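Local atomic coordinates of sugar-binding transcriptional regulator, LacI family (Enterococcus faecalis, PDB entry 3CS3), a protein that probably acts as a sugar-responsive transcriptional repressor, the part modelled here being the two-lobed sugar-binding domain without its DNA-binding headpiece. Residues 34-39 with 243-248; 68-73 with 85-89; 98-102 with 130-134; 104-108 with 258-262; 136-140 with 181-185. All blocks are in the same frame, centred on the assembly; numbering follows the deposited sequence.

Contact 1 (34-39 with 243-248); sequences LALFDY and IIHLMR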
# COMPACT_ATOMS: atom_id res chain seq x y z
N LEU A 34 -2.02 19.74 -0.70
CA LEU A 34 -3.34 20.17 -0.25
C LEU A 34 -3.31 20.92 1.08
O LEU A 34 -4.08 21.86 1.27
CB LEU A 34 -4.30 18.98 -0.17
CG LEU A 34 -4.76 18.32 -1.48
CD1 LEU A 34 -5.71 17.18 -1.18
CD2 LEU A 34 -5.42 19.34 -2.40
N ALA A 35 -2.42 20.51 1.99
CA ALA A 35 -2.29 21.12 3.31
C ALA A 35 -1.90 22.60 3.26
O ALA A 35 -2.33 23.38 4.10
CB ALA A 35 -1.31 20.35 4.19
N LEU A 36 -1.11 22.97 2.25
CA LEU A 36 -0.70 24.36 2.02
C LEU A 36 -1.89 25.28 1.75
O LEU A 36 -1.83 26.48 2.04
CB LEU A 36 0.29 24.45 0.85
CG LEU A 36 1.66 23.79 1.00
CD1 LEU A 36 2.37 23.73 -0.34
CD2 LEU A 36 2.51 24.50 2.05
N PHE A 37 -2.96 24.71 1.19
CA PHE A 37 -4.19 25.43 0.92
C PHE A 37 -5.30 25.07 1.90
O PHE A 37 -6.48 25.32 1.63
CB PHE A 37 -4.64 25.17 -0.52
CG PHE A 37 -3.67 25.65 -1.56
CD1 PHE A 37 -3.58 27.01 -1.87
CD2 PHE A 37 -2.83 24.76 -2.21
CE1 PHE A 37 -2.68 27.46 -2.83
CE2 PHE A 37 -1.93 25.20 -3.17
CZ PHE A 37 -1.85 26.55 -3.48
N ASP A 38 -4.91 24.50 3.05
CA ASP A 38 -5.83 24.03 4.10
C ASP A 38 -6.89 23.03 3.62
O ASP A 38 -8.03 23.04 4.10
CB ASP A 38 -6.50 25.21 4.84
CG ASP A 38 -5.50 26.20 5.40
OD1 ASP A 38 -5.55 27.38 4.99
OD2 ASP A 38 -4.66 25.79 6.23
N TYR A 39 -6.52 22.19 2.66
CA TYR A 39 -7.39 21.12 2.20
C TYR A 39 -6.94 19.79 2.77
O TYR A 39 -5.78 19.62 3.15
CB TYR A 39 -7.41 21.06 0.67
CG TYR A 39 -8.52 21.87 0.04
CD1 TYR A 39 -9.60 21.25 -0.58
CD2 TYR A 39 -8.50 23.27 0.09
CE1 TYR A 39 -10.62 22.01 -1.17
CE2 TYR A 39 -9.52 24.03 -0.49
CZ TYR A 39 -10.57 23.39 -1.11
OH TYR A 39 -11.58 24.15 -1.68
N ILE A 243 -5.70 20.84 -8.75
CA ILE A 243 -7.09 20.76 -8.31
C ILE A 243 -7.52 22.04 -7.57
O ILE A 243 -8.64 22.52 -7.75
CB ILE A 243 -7.41 19.42 -7.52
CG1 ILE A 243 -8.91 19.23 -7.33
CG2 ILE A 243 -6.71 19.33 -6.19
CD1 ILE A 243 -9.57 18.61 -8.48
N ILE A 244 -6.61 22.62 -6.78
CA ILE A 244 -6.86 23.90 -6.13
C ILE A 244 -7.04 25.00 -7.17
O ILE A 244 -8.09 25.64 -7.19
CB ILE A 244 -5.73 24.28 -5.13
CG1 ILE A 244 -5.63 23.26 -3.98
CG2 ILE A 244 -5.91 25.71 -4.60
CD1 ILE A 244 -6.94 22.97 -3.25
N HIS A 245 -6.05 25.17 -8.04
CA HIS A 245 -6.08 26.19 -9.10
C HIS A 245 -7.31 26.06 -9.99
O HIS A 245 -7.93 27.06 -10.33
CB HIS A 245 -4.80 26.14 -9.94
CG HIS A 245 -3.61 26.77 -9.29
ND1 HIS A 245 -3.26 26.53 -7.98
CD2 HIS A 245 -2.67 27.61 -9.78
CE1 HIS A 245 -2.17 27.22 -7.69
NE2 HIS A 245 -1.79 27.88 -8.76
N LEU A 246 -7.66 24.82 -10.33
CA LEU A 246 -8.81 24.55 -11.20
C LEU A 246 -10.14 24.92 -10.56
O LEU A 246 -11.02 25.48 -11.24
CB LEU A 246 -8.80 23.07 -11.64
CG LEU A 246 -9.94 22.46 -12.46
CD1 LEU A 246 -10.07 23.12 -13.82
CD2 LEU A 246 -9.72 20.98 -12.59
N MET A 247 -10.29 24.65 -9.27
CA MET A 247 -11.55 24.93 -8.59
C MET A 247 -11.67 26.39 -8.15
O MET A 247 -12.76 26.85 -7.79
CB MET A 247 -11.82 23.93 -7.45
CG MET A 247 -11.33 24.30 -6.05
SD MET A 247 -11.44 22.88 -4.92
CE MET A 247 -12.68 21.87 -5.73
N ARG A 248 -10.55 27.11 -8.20
CA ARG A 248 -10.50 28.55 -7.93
C ARG A 248 -10.57 29.35 -9.23
O ARG A 248 -10.28 30.55 -9.24
CB ARG A 248 -9.22 28.91 -7.17
CG ARG A 248 -9.16 28.44 -5.73
CD ARG A 248 -8.10 29.19 -4.93
NE ARG A 248 -6.80 29.24 -5.61
CZ ARG A 248 -5.69 29.75 -5.09
NH1 ARG A 248 -4.57 29.75 -5.79
NH2 ARG A 248 -5.70 30.27 -3.86

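Contact 2 (68-73 with 85-89); sequences FPTKEI and VLDRT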
# COMPACT_ATOMS: atom_id res chain seq x y z
N PHE A 68 -12.96 3.39 -12.97
CA PHE A 68 -13.82 4.56 -12.80
C PHE A 68 -14.16 5.04 -14.21
O PHE A 68 -13.27 5.49 -14.93
CB PHE A 68 -13.08 5.65 -12.01
CG PHE A 68 -13.98 6.65 -11.32
CD1 PHE A 68 -13.79 6.94 -9.97
CD2 PHE A 68 -14.98 7.33 -12.00
CE1 PHE A 68 -14.59 7.87 -9.32
CE2 PHE A 68 -15.79 8.27 -11.36
CZ PHE A 68 -15.59 8.54 -10.02
N PRO A 69 -15.44 4.91 -14.63
CA PRO A 69 -15.84 5.18 -16.01
C PRO A 69 -15.80 6.67 -16.33
O PRO A 69 -16.21 7.48 -15.50
CB PRO A 69 -17.28 4.67 -16.08
CG PRO A 69 -17.48 3.87 -14.83
CD PRO A 69 -16.60 4.51 -13.82
N THR A 70 -15.30 7.00 -17.52
CA THR A 70 -15.16 8.38 -18.00
C THR A 70 -16.49 9.14 -17.99
O THR A 70 -16.53 10.31 -17.58
CB THR A 70 -14.52 8.43 -19.42
OG1 THR A 70 -13.29 7.70 -19.40
CG2 THR A 70 -14.22 9.86 -19.86
N LYS A 71 -17.56 8.48 -18.42
CA LYS A 71 -18.91 9.07 -18.41
C LYS A 71 -19.38 9.49 -17.01
O LYS A 71 -20.03 10.53 -16.86
CB LYS A 71 -19.92 8.12 -19.07
CG LYS A 71 -19.77 8.04 -20.59
CD LYS A 71 -20.75 7.04 -21.22
CE LYS A 71 -20.53 6.94 -22.72
NZ LYS A 71 -21.33 5.84 -23.34
N GLU A 72 -19.03 8.69 -16.00
CA GLU A 72 -19.24 9.06 -14.60
C GLU A 72 -18.41 10.26 -14.16
O GLU A 72 -18.85 11.05 -13.32
CB GLU A 72 -18.96 7.88 -13.67
CG GLU A 72 -20.16 7.35 -12.90
CD GLU A 72 -21.14 6.60 -13.77
OE1 GLU A 72 -22.25 7.12 -14.00
OE2 GLU A 72 -20.80 5.48 -14.23
N ILE A 73 -17.20 10.39 -14.72
CA ILE A 73 -16.31 11.52 -14.41
C ILE A 73 -16.90 12.82 -14.98
O ILE A 73 -17.00 13.81 -14.26
CB ILE A 73 -14.84 11.28 -14.88
CG1 ILE A 73 -14.23 10.10 -14.12
CG2 ILE A 73 -13.98 12.53 -14.71
CD1 ILE A 73 -12.78 9.81 -14.44
N VAL A 85 -7.53 14.19 -13.51
CA VAL A 85 -7.30 12.79 -13.88
C VAL A 85 -5.81 12.51 -14.03
O VAL A 85 -5.04 13.33 -14.55
CB VAL A 85 -8.08 12.37 -15.16
CG1 VAL A 85 -9.56 12.22 -14.85
CG2 VAL A 85 -7.87 13.34 -16.30
N LEU A 86 -5.41 11.35 -13.53
CA LEU A 86 -4.02 10.92 -13.54
C LEU A 86 -3.84 9.70 -14.43
O LEU A 86 -2.75 9.13 -14.52
CB LEU A 86 -3.57 10.58 -12.11
CG LEU A 86 -3.75 11.55 -10.94
CD1 LEU A 86 -2.93 11.04 -9.77
CD2 LEU A 86 -3.33 12.98 -11.29
N ASP A 87 -4.92 9.31 -15.10
CA ASP A 87 -5.00 7.99 -15.73
C ASP A 87 -5.53 7.99 -17.16
O ASP A 87 -5.60 6.93 -17.78
CB ASP A 87 -5.85 7.06 -14.85
CG ASP A 87 -7.28 7.56 -14.65
OD1 ASP A 87 -7.63 8.68 -15.09
OD2 ASP A 87 -8.07 6.82 -14.03
N ARG A 88 -5.93 9.16 -17.66
CA ARG A 88 -6.57 9.29 -18.97
C ARG A 88 -6.52 10.73 -19.48
O ARG A 88 -6.21 11.65 -18.73
CB ARG A 88 -8.03 8.83 -18.90
CG ARG A 88 -8.97 9.77 -18.17
CD ARG A 88 -10.23 9.05 -17.74
NE ARG A 88 -9.99 8.23 -16.56
CZ ARG A 88 -10.86 7.37 -16.05
NH1 ARG A 88 -10.55 6.69 -14.96
NH2 ARG A 88 -12.04 7.20 -16.62
N THR A 89 -6.83 10.91 -20.77
CA THR A 89 -6.93 12.24 -21.36
C THR A 89 -8.37 12.70 -21.41
O THR A 89 -9.30 11.89 -21.39
CB THR A 89 -6.35 12.32 -22.79
OG1 THR A 89 -7.02 11.38 -23.64
CG2 THR A 89 -4.85 12.05 -22.80

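Contact 3 (98-102 with 130-134); sequences VLLDN and GYDSQ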
# COMPACT_ATOMS: atom_id res chain seq x y z
N VAL A 98 -2.89 15.25 -15.09
CA VAL A 98 -1.48 15.14 -14.69
C VAL A 98 -1.04 13.70 -14.94
O VAL A 98 -1.25 12.82 -14.12
CB VAL A 98 -1.20 15.57 -13.22
CG1 VAL A 98 0.31 15.60 -12.96
CG2 VAL A 98 -1.79 16.93 -12.92
N LEU A 99 -0.43 13.48 -16.10
CA LEU A 99 -0.17 12.13 -16.60
C LEU A 99 1.31 11.78 -16.59
O LEU A 99 2.16 12.66 -16.68
CB LEU A 99 -0.72 11.98 -18.01
CG LEU A 99 -2.18 12.36 -18.27
CD1 LEU A 99 -2.52 12.13 -19.73
CD2 LEU A 99 -3.13 11.57 -17.38
N LEU A 100 1.61 10.49 -16.49
CA LEU A 100 2.98 10.02 -16.69
C LEU A 100 3.33 10.13 -18.16
O LEU A 100 2.48 9.94 -19.03
CB LEU A 100 3.16 8.57 -16.24
CG LEU A 100 2.90 8.20 -14.78
CD1 LEU A 100 3.11 6.72 -14.59
CD2 LEU A 100 3.78 9.00 -13.85
N ASP A 101 4.59 10.44 -18.43
CA ASP A 101 5.13 10.35 -19.78
C ASP A 101 5.35 8.88 -20.14
O ASP A 101 6.46 8.35 -20.04
CB ASP A 101 6.42 11.16 -19.87
CG ASP A 101 6.97 11.23 -21.28
OD1 ASP A 101 6.17 11.31 -22.24
OD2 ASP A 101 8.21 11.22 -21.42
N ASN A 102 4.26 8.22 -20.55
CA ASN A 102 4.27 6.81 -20.90
C ASN A 102 5.07 6.51 -22.16
O ASN A 102 5.71 5.47 -22.27
CB ASN A 102 2.83 6.30 -21.08
CG ASN A 102 2.05 6.30 -19.79
OD1 ASN A 102 2.48 5.74 -18.78
ND2 ASN A 102 0.87 6.91 -19.82
N GLY A 130 -7.27 0.57 -20.35
CA GLY A 130 -6.53 1.56 -19.57
C GLY A 130 -5.51 2.32 -20.40
O GLY A 130 -4.67 1.72 -21.07
N TYR A 131 -5.60 3.65 -20.34
CA TYR A 131 -4.80 4.57 -21.15
C TYR A 131 -3.28 4.39 -21.05
O TYR A 131 -2.58 4.47 -22.06
CB TYR A 131 -5.19 6.01 -20.80
CG TYR A 131 -4.28 7.10 -21.32
CD1 TYR A 131 -4.42 7.59 -22.62
CD2 TYR A 131 -3.30 7.67 -20.50
CE1 TYR A 131 -3.60 8.60 -23.10
CE2 TYR A 131 -2.47 8.68 -20.98
CZ TYR A 131 -2.63 9.14 -22.28
OH TYR A 131 -1.81 10.14 -22.76
N ASP A 132 -2.79 4.15 -19.83
CA ASP A 132 -1.35 4.06 -19.56
C ASP A 132 -0.71 2.88 -20.27
O ASP A 132 0.41 2.99 -20.78
CB ASP A 132 -1.08 3.94 -18.06
CG ASP A 132 -1.09 5.29 -17.35
OD1 ASP A 132 -1.33 6.34 -17.99
OD2 ASP A 132 -0.84 5.29 -16.13
N SER A 133 -1.43 1.76 -20.29
CA SER A 133 -1.00 0.56 -20.98
C SER A 133 -1.08 0.73 -22.50
O SER A 133 -0.17 0.30 -23.21
CB SER A 133 -1.83 -0.64 -20.52
OG SER A 133 -1.31 -1.84 -21.05
N GLN A 134 -2.15 1.38 -22.98
CA GLN A 134 -2.34 1.71 -24.41
C GLN A 134 -1.18 2.52 -24.99
O GLN A 134 -0.65 2.18 -26.04
CB GLN A 134 -3.62 2.50 -24.62
CG GLN A 134 -4.91 1.71 -24.49
CD GLN A 134 -6.15 2.60 -24.55
OE1 GLN A 134 -6.06 3.83 -24.49
NE2 GLN A 134 -7.31 1.97 -24.65
O HOH W 1 -0.71 8.44 -16.43
O HOH W 2 1.26 9.12 -22.30

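Contact 4 (104-108 with 258-262); sequences GGATQ and YTRFI. With SO4 (sulfate ion), chain C.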
# COMPACT_ATOMS: atom_id res chain seq x y z
N GLY A 104 7.71 8.35 -23.35
CA GLY A 104 9.13 8.45 -23.02
C GLY A 104 9.63 7.32 -22.14
O GLY A 104 10.77 6.88 -22.28
N GLY A 105 8.77 6.85 -21.23
CA GLY A 105 9.11 5.75 -20.34
C GLY A 105 9.23 4.42 -21.07
O GLY A 105 10.19 3.68 -20.86
N ALA A 106 8.26 4.12 -21.92
CA ALA A 106 8.29 2.89 -22.71
C ALA A 106 9.41 2.90 -23.74
O ALA A 106 10.00 1.86 -24.01
CB ALA A 106 6.94 2.63 -23.36
N THR A 107 9.71 4.08 -24.31
CA THR A 107 10.83 4.24 -25.25
C THR A 107 12.16 3.95 -24.57
O THR A 107 13.01 3.26 -25.12
CB THR A 107 10.87 5.66 -25.87
OG1 THR A 107 9.69 5.88 -26.65
CG2 THR A 107 12.07 5.86 -26.78
N GLN A 108 12.33 4.47 -23.35
CA GLN A 108 13.55 4.24 -22.59
C GLN A 108 13.75 2.78 -22.17
O GLN A 108 14.88 2.30 -22.12
CB GLN A 108 13.60 5.17 -21.37
CG GLN A 108 14.03 6.60 -21.72
CD GLN A 108 13.82 7.58 -20.57
OE1 GLN A 108 14.77 8.14 -20.04
NE2 GLN A 108 12.56 7.78 -20.19
N TYR A 258 7.79 13.37 -15.96
CA TYR A 258 8.81 12.77 -16.82
C TYR A 258 9.61 11.69 -16.13
O TYR A 258 9.68 11.64 -14.90
CB TYR A 258 9.67 13.86 -17.49
CG TYR A 258 8.85 14.68 -18.47
CD1 TYR A 258 8.52 14.17 -19.72
CD2 TYR A 258 8.34 15.93 -18.11
CE1 TYR A 258 7.74 14.89 -20.61
CE2 TYR A 258 7.55 16.67 -19.01
CZ TYR A 258 7.26 16.14 -20.25
OH TYR A 258 6.49 16.84 -21.16
N THR A 259 10.18 10.80 -16.93
CA THR A 259 10.74 9.54 -16.45
C THR A 259 12.22 9.34 -16.79
O THR A 259 12.78 10.05 -17.63
CB THR A 259 9.96 8.33 -17.04
OG1 THR A 259 10.07 8.34 -18.46
CG2 THR A 259 8.48 8.37 -16.65
N ARG A 260 12.83 8.36 -16.13
CA ARG A 260 14.20 7.93 -16.41
C ARG A 260 14.34 6.43 -16.17
O ARG A 260 13.63 5.85 -15.34
CB ARG A 260 15.21 8.72 -15.55
CG ARG A 260 15.26 8.34 -14.08
CD ARG A 260 15.98 9.40 -13.25
NE ARG A 260 16.54 8.85 -12.02
CZ ARG A 260 15.89 8.72 -10.86
NH1 ARG A 260 14.62 9.10 -10.76
NH2 ARG A 260 16.50 8.19 -9.81
N PHE A 261 15.23 5.79 -16.93
CA PHE A 261 15.54 4.38 -16.73
C PHE A 261 16.53 4.22 -15.57
O PHE A 261 17.49 4.98 -15.45
CB PHE A 261 16.09 3.75 -18.03
CG PHE A 261 16.63 2.35 -17.85
CD1 PHE A 261 15.77 1.28 -17.60
CD2 PHE A 261 17.99 2.10 -17.94
CE1 PHE A 261 16.26 -0.01 -17.43
CE2 PHE A 261 18.49 0.80 -17.77
CZ PHE A 261 17.62 -0.25 -17.51
N ILE A 262 16.28 3.23 -14.72
CA ILE A 262 17.18 2.91 -13.62
C ILE A 262 17.66 1.48 -13.81
O ILE A 262 16.85 0.54 -13.81
CB ILE A 262 16.49 3.06 -12.22
CG1 ILE A 262 16.17 4.53 -11.94
CG2 ILE A 262 17.37 2.44 -11.11
CD1 ILE A 262 15.92 4.83 -10.48
S SO4 C . 4.23 19.41 -20.06
O1 SO4 C . 5.56 19.23 -20.62
O2 SO4 C . 3.83 20.81 -20.14
O3 SO4 C . 3.25 18.60 -20.79
O4 SO4 C . 4.30 18.98 -18.67
O HOH W 3 16.89 7.30 -18.41

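Contact 5 (136-140 with 181-185); sequences RLAVS and VFAFN. With GOL (glycerol), chain F.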
# COMPACT_ATOMS: atom_id res chain seq x y z
N ARG A 136 1.84 2.88 -23.59
CA ARG A 136 3.05 2.09 -23.42
C ARG A 136 3.16 1.03 -24.51
O ARG A 136 4.25 0.80 -25.04
CB ARG A 136 3.09 1.43 -22.03
CG ARG A 136 3.65 2.32 -20.93
CD ARG A 136 3.32 1.80 -19.54
NE ARG A 136 3.15 2.91 -18.60
CZ ARG A 136 2.83 2.79 -17.31
NH1 ARG A 136 2.64 1.60 -16.76
NH2 ARG A 136 2.70 3.88 -16.58
N LEU A 137 2.03 0.43 -24.86
CA LEU A 137 1.95 -0.56 -25.93
C LEU A 137 2.20 0.05 -27.31
O LEU A 137 2.95 -0.51 -28.10
CB LEU A 137 0.61 -1.28 -25.90
CG LEU A 137 0.53 -2.64 -26.57
CD1 LEU A 137 1.64 -3.55 -26.06
CD2 LEU A 137 -0.84 -3.25 -26.30
N ALA A 138 1.59 1.21 -27.58
CA ALA A 138 1.71 1.88 -28.88
C ALA A 138 3.15 2.26 -29.22
O ALA A 138 3.55 2.22 -30.38
CB ALA A 138 0.82 3.11 -28.94
N VAL A 139 3.91 2.61 -28.20
CA VAL A 139 5.29 3.03 -28.36
C VAL A 139 6.25 1.83 -28.39
O VAL A 139 7.21 1.81 -29.17
CB VAL A 139 5.65 4.10 -27.30
CG1 VAL A 139 7.12 4.06 -26.90
CG2 VAL A 139 5.29 5.47 -27.84
N SER A 140 5.96 0.82 -27.56
CA SER A 140 6.75 -0.40 -27.48
C SER A 140 6.71 -1.17 -28.80
O SER A 140 7.76 -1.50 -29.34
CB SER A 140 6.25 -1.31 -26.35
OG SER A 140 6.36 -0.67 -25.10
N VAL A 181 11.42 -9.85 -20.98
CA VAL A 181 10.11 -9.35 -20.56
C VAL A 181 10.14 -7.86 -20.24
O VAL A 181 10.99 -7.39 -19.48
CB VAL A 181 9.57 -10.12 -19.31
CG1 VAL A 181 8.15 -9.66 -18.96
CG2 VAL A 181 9.58 -11.64 -19.54
N PHE A 182 9.21 -7.12 -20.83
CA PHE A 182 8.93 -5.76 -20.41
C PHE A 182 7.60 -5.80 -19.67
O PHE A 182 6.54 -5.93 -20.28
CB PHE A 182 8.92 -4.79 -21.60
CG PHE A 182 8.58 -3.36 -21.25
CD1 PHE A 182 8.88 -2.82 -20.00
CD2 PHE A 182 7.99 -2.54 -22.20
CE1 PHE A 182 8.56 -1.50 -19.69
CE2 PHE A 182 7.68 -1.21 -21.91
CZ PHE A 182 7.96 -0.69 -20.65
N ALA A 183 7.68 -5.73 -18.34
CA ALA A 183 6.50 -5.67 -17.48
C ALA A 183 6.09 -4.21 -17.37
O ALA A 183 6.92 -3.34 -17.15
CB ALA A 183 6.82 -6.24 -16.12
N PHE A 184 4.80 -3.95 -17.55
CA PHE A 184 4.31 -2.57 -17.67
C PHE A 184 4.19 -1.88 -16.32
O PHE A 184 4.08 -0.65 -16.25
CB PHE A 184 2.99 -2.51 -18.47
CG PHE A 184 3.18 -2.52 -19.98
CD1 PHE A 184 2.16 -2.07 -20.82
CD2 PHE A 184 4.37 -2.97 -20.57
CE1 PHE A 184 2.31 -2.09 -22.21
CE2 PHE A 184 4.53 -2.99 -21.96
CZ PHE A 184 3.50 -2.54 -22.78
N ASN A 185 4.19 -2.68 -15.24
CA ASN A 185 4.55 -2.16 -13.92
C ASN A 185 5.39 -3.11 -13.08
O ASN A 185 5.50 -4.30 -13.39
CB ASN A 185 3.35 -1.56 -13.16
CG ASN A 185 2.39 -2.61 -12.57
OD1 ASN A 185 2.58 -3.83 -12.68
ND2 ASN A 185 1.36 -2.11 -11.92
C1 GOL F . 0.86 1.36 -13.16
O1 GOL F . 1.12 0.72 -11.92
C2 GOL F . 1.36 2.80 -13.07
O2 GOL F . 2.39 3.03 -14.02
C3 GOL F . 0.22 3.79 -13.23
O3 GOL F . -0.67 3.37 -14.24

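Contact 1 (34-39 with 243-248)
Leu34 lies near the C-terminal end of helix 23-35 and sends CD2 against helix 232-247, 4.0 Å from Ile243 CG2 and 4.0 Å from Ile244 CD1. Helix 23-35 closes in a Schellman motif: Tyr39 N bonds Leu34 O at 2.8 Å, Asp38 N bonds Ala35 O at 3.0 Å, and Asp38 takes the positive phi of the C-prime position. That reversal brings Phe37 and Tyr39, on either side of Asp38, round to the same partner. Phe37 lays a ring face over Ile244, whose CG2 sits 3.8 Å from the ring centroid in a CH-pi contact. Phe37 CD1 lies over one face of the Arg248 guanidinium and Phe37 CE1 is 4.2 Å from Arg248 NH1, though the charge is paired with Glu250. Ile244 CD1 stands 3.8 Å from the centroid of the Tyr39 ring; Met247 SD lies 4.8 Å from that centroid, an oblique Met-aromatic contact, and 3.5 Å from Tyr39 OH. Ile244 is therefore held between two aromatic faces. Leu34, Tyr39 and Ile243 reach Ile11 of the N-terminal lobe's central sheet. With apolar, CH-pi and sulfur-aromatic contacts joining the two helix ends, cohesion depends on shape and dispersion rather than on directional polar bonds.

Contact 2 (68-73 with 85-89)
Arg88 dominates this contact, and its conformation explains why. With chi1 at p, chi2 at t and chi3 at p, the side chain leaves the loop after strand 82-85 and folds so that its guanidinium stands between Asp87 and the start of helix 70-78. One edge is taken by Asp87 in a two-pronged salt bridge: Arg88 NE gives a hydrogen bond to Asp87 OD1 at 2.8 Å and Arg88 NH1 one to Asp87 OD2 at 2.7 Å. Asp87 is in the p rotamer with chi2 near zero, which turns both carboxylate oxygens to Arg88, and its OD2 also accepts from the backbone of Asp65. The adjoining NH1/NH2 edge turns to the helix start. Phe68 O accepts from both Arg88 NH2 at 2.7 Å and Arg88 NH1 at 3.0 Å, while Thr70, in the m rotamer, offers OG1 to Arg88 NH2 at 3.1 Å. Ile73, extended as m,t, lays CD1 over one face of the guanidinium, 3.5 Å from Arg88 NH2, and meets Val85 CG1 at 4.0 Å. Phe68 starts toward the loop, but its t rotamer swings the ring off to Tyr14 and His50. Strands 60-64 and 82-85 are parallel neighbours connected by helix 70-78, so the arginine ties together the loops that follow the two strands of a beta-alpha-beta unit, part of the Rossmann-like N-terminal lobe of a periplasmic-binding-protein fold.

Contact 3 (98-102 with 130-134)
Strand 95-100 runs out at Leu100, passes through an inverse gamma turn centred on Asp101, the N-cap of helix 102-115, and approaches the first turn of helix 131-146, for which Gly130 is the N-cap. The closest CA atoms are those of Asn102 and Asp132, 6.4 Å apart. This is where the two lobes of the periplasmic-binding-protein fold face each other: the strand belongs to the N-terminal lobe's sheet, the helix to the C-terminal lobe. Asn102 is the polar link, its ND2 donating to Asp132 OD1 at 2.9 Å while its OD1 is bonded to Arg136. Asp132 also faces the interlobe pocket, where its OD2 is hydrogen-bonded to a glycerol probably left from crystallisation. Tyr131 CE2 makes apolar contact with Leu99 CD1 at 3.7 Å; the same atom is also 4.0 Å from Asn102 ND2. Two waters bridge the segments. One lies between Tyr131 OH and Asn102 ND2, 3.3 Å from each, the bond from the amide being weak. The other joins backbone to carboxylate, accepting from Leu100 N at 3.1 Å and donating to Asp132 OD1 at 2.7 Å.

Contact 4 (104-108 with 258-262)
Gln108 reaches from helix 102-115 across the backbone of Thr259, Arg260 and Phe261, its CB 4.4 Å from Phe261 CB and its OE1 3.7 Å from Arg260 CA. Strand 255-262 is interrupted along its length; in this two-lobed periplasmic-binding-protein fold it pairs with strand 95-100 in the sheet of the N-terminal lobe, and its last residues run beside strand 227-229, through backbone bonds of Arg260 with Ala229 and of Ile262 with Thr227. Helix 102-115 packs in turn on helix 131-146 of the C-terminal lobe, through Ala106 and Thr107, so the contact lies in the linking region between the lobes. The backbones come nearest at a glycine, Gly105 CA and Thr259 CA being 5.7 Å apart, with Gly105 CA 3.3 Å from Thr259 OG1. Thr259, in the p rotamer, directs its side chain at Gly104 and Gly105 and also touches Tyr230 and Ile228. The amide of Gln108 is steadied within its own helix, NE2 donating to Gly104 O at 2.9 Å, and from there it gives a weak hydrogen bond of 3.4 Å to Thr259 O. At the exposed end, Tyr258 OH donates to O1 of a sulfate, probably from the crystallisation liquor, at 2.6 Å. A water completes the polar link, donating to Gln108 OE1 at 2.8 Å and accepting from Phe261 N at 2.7 Å.

Contact 5 (136-140 with 181-185)
Phe182, in strand 179-183, presents the edge of its ring to helix 131-146, with CE2 3.5 Å from Ser140 OG; that hydroxyl is spent on its own helix, donating to Arg136 O at 2.6 Å. Two residues on, just past the strand end, Phe184 makes the broader contact. Arg136 CB lies over its ring face in a CH-pi contact, 4.0 Å from the centroid, and Leu137 CD1 meets Phe184 CZ at 3.9 Å. Phe184 O is 2.7 Å from Arg136 NH1. Asn185, the N-cap of helix 186-196, donates through ND2 to glycerol O1 at 2.8 Å, while Arg136 NH2 donates to glycerol O2 at 2.7 Å. This places both segments on the interlobe pocket, the sugar site in relatives of this family. Around them, Arg136 makes a cation-pi contact with Phe212, Phe182 packs on Ala109 and Ile110 of helix 102-115, and strand 179-183 runs parallel between strands 121-125 and 207-210, with helix 131-146 packed against the sheet.

How the contacts relate
Contacts 3, 4 and 5 form a compact group around the junction of the lobes, their centres about 11 to 12 Å apart. Contacts 3 and 5 share helix 131-146 and are joined by a hydrogen bond between Arg136 NH2 and Asn102 OD1 at 2.9 Å; the glycerol lies beside both, held by Asp132, Arg136 and Asn185. Contacts 4 and 5 meet where Ala106 CB lies 3.8 Å from Ser140 OG. Contact 2 borders the group through the sheet, Val85 O lying 2.9 Å from Val98 N, and through Asp87 O, 3.2 Å from Tyr131 CB. Contact 1 stands apart at the outer end of the N-terminal lobe, its centre about 34 Å from that of contact 5.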